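Local coordinates for protein exoenzyme S (Pseudomonas aeruginosa, PDB 6GN8) that probably acts as a secreted virulence toxin that transfers ADP-ribose to host proteins, while another part of the full-length protein probably stimulates GTP hydrolysis by host GTPases, at residues Q211-L214 with D215-L219. The protein carries 2 engineered substitutions. Sequence-based numbering, arbitrary orientation.
Sequences QGLL and DALDL
Local backbone bonds and leucine packing join G212, L213 and L214 to A216, L217 and L219 round one short helix, 213-216, with the contact's centre about 30 Å from the centre of this ADP-ribosyltransferase chain. G212 is the N-cap: glycine, lacking CB, readily adopts its positive phi (78°), and its O accepts a bond from A216 N at 2.9 Å. L217 N, the next donor, bonds to L213 O at 2.8 Å and more weakly to L214 O.

L213 and L217 make the first apolar pair, crossing at a slant, with L213 CG 3.9 Å from L217 CD1. L213 holds CG anti to its backbone N (chi1 -177°), toward L217, and the second torsion (60°) lays CD1 beside L217 CG. Past D218, where phi turns positive, L219 points its side chain back, its CD1 coming within 3.8 Å of L214 CD2. A water donates to L214 O at 2.7 Å and accepts from L219 N at 2.9 Å.

Another protein's chain supplies further partners: a basic side chain forms a salt bridge with D215 OD1, and an aromatic one hydrogen-bonds D218 OD2. Partly exposed L214 also packs on an acidic side chain there. Alanine's single CB fits A216 beside G212 O (3.3 Å) while meeting a polar side chain of that protein. D215-L219 is the DALDL sequence, and these partners are consistent with the known phosphorylation-independent docking of exoenzyme S into the groove of a 14-3-3 protein.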
loop_
_atom_site.group_PDB
_atom_site.type_symbol
_atom_site.label_atom_id
_atom_site.label_comp_id
_atom_site.label_asym_id
_atom_site.label_seq_id
_atom_site.Cartn_x
_atom_site.Cartn_y
_atom_site.Cartn_z
ATOM N N GLN C 211 -11.625 4.805 0.302
ATOM C CA GLN C 211 -11.109 3.569 -0.302
ATOM C C GLN C 211 -10.406 3.786 -1.660
ATOM O O GLN C 211 -11.044 4.126 -2.658
ATOM C CB GLN C 211 -12.233 2.531 -0.436
ATOM C CG GLN C 211 -11.750 1.103 -0.693
ATOM C CD GLN C 211 -12.520 0.480 -1.830
ATOM O OE1 GLN C 211 -12.480 0.951 -2.976
ATOM N NE2 GLN C 211 -13.241 -0.593 -1.541
ATOM N N GLY C 212 -9.088 3.596 -1.640
ATOM C CA GLY C 212 -8.200 3.690 -2.797
ATOM C C GLY C 212 -7.791 5.062 -3.307
ATOM O O GLY C 212 -7.004 5.133 -4.250
ATOM N N LEU C 213 -8.305 6.153 -2.719
ATOM C CA LEU C 213 -8.045 7.509 -3.205
ATOM C C LEU C 213 -6.550 7.915 -3.093
ATOM O O LEU C 213 -6.008 8.421 -4.078
ATOM C CB LEU C 213 -8.953 8.516 -2.499
ATOM C CG LEU C 213 -8.857 9.975 -2.939
ATOM C CD1 LEU C 213 -9.198 10.159 -4.414
ATOM C CD2 LEU C 213 -9.697 10.881 -2.030
ATOM N N LEU C 214 -5.883 7.651 -1.953
ATOM C CA LEU C 214 -4.461 7.988 -1.806
ATOM C C LEU C 214 -3.614 7.298 -2.844
ATOM O O LEU C 214 -2.791 7.958 -3.462
ATOM C CB LEU C 214 -3.925 7.657 -0.414
ATOM C CG LEU C 214 -4.230 8.663 0.689
ATOM C CD1 LEU C 214 -3.640 8.216 1.975
ATOM C CD2 LEU C 214 -3.688 10.014 0.379
ATOM N N ASP C 215 -3.835 5.976 -3.062
ATOM C CA ASP C 215 -3.137 5.186 -4.079
ATOM C C ASP C 215 -3.404 5.765 -5.483
ATOM O O ASP C 215 -2.457 6.011 -6.222
ATOM C CB ASP C 215 -3.569 3.709 -4.009
ATOM C CG ASP C 215 -2.549 2.709 -4.522
ATOM O OD1 ASP C 215 -1.448 3.140 -4.939
ATOM O OD2 ASP C 215 -2.848 1.495 -4.507
ATOM N N ALA C 216 -4.691 6.046 -5.808
ATOM C CA ALA C 216 -5.130 6.618 -7.089
ATOM C C ALA C 216 -4.553 8.018 -7.330
ATOM O O ALA C 216 -4.298 8.371 -8.466
ATOM C CB ALA C 216 -6.643 6.685 -7.138
ATOM N N LEU C 217 -4.313 8.794 -6.267
ATOM C CA LEU C 217 -3.802 10.149 -6.368
ATOM C C LEU C 217 -2.354 10.179 -6.815
ATOM O O LEU C 217 -1.864 11.246 -7.153
ATOM C CB LEU C 217 -4.026 10.931 -5.067
ATOM C CG LEU C 217 -5.449 11.512 -4.933
ATOM C CD1 LEU C 217 -5.663 12.093 -3.581
ATOM C CD2 LEU C 217 -5.753 12.565 -6.036
ATOM N N ASP C 218 -1.699 9.004 -6.943
ATOM C CA ASP C 218 -0.340 8.863 -7.491
ATOM C C ASP C 218 0.553 10.021 -6.974
ATOM O O ASP C 218 1.141 10.787 -7.749
ATOM C CB ASP C 218 -0.457 8.827 -9.036
ATOM C CG ASP C 218 0.781 8.602 -9.885
ATOM O OD1 ASP C 218 1.812 8.127 -9.335
ATOM O OD2 ASP C 218 0.705 8.846 -11.114
ATOM N N LEU C 219 0.623 10.143 -5.644
ATOM C CA LEU C 219 1.379 11.193 -4.976
ATOM C C LEU C 219 2.878 11.139 -5.272
ATOM O O LEU C 219 3.484 10.057 -5.335
ATOM C CB LEU C 219 1.140 11.155 -3.472
ATOM C CG LEU C 219 -0.324 11.278 -3.082
ATOM C CD1 LEU C 219 -0.538 10.861 -1.638
ATOM C CD2 LEU C 219 -0.860 12.670 -3.366
HETATM O O HOH W 1 -0.147 7.801 -4.053
#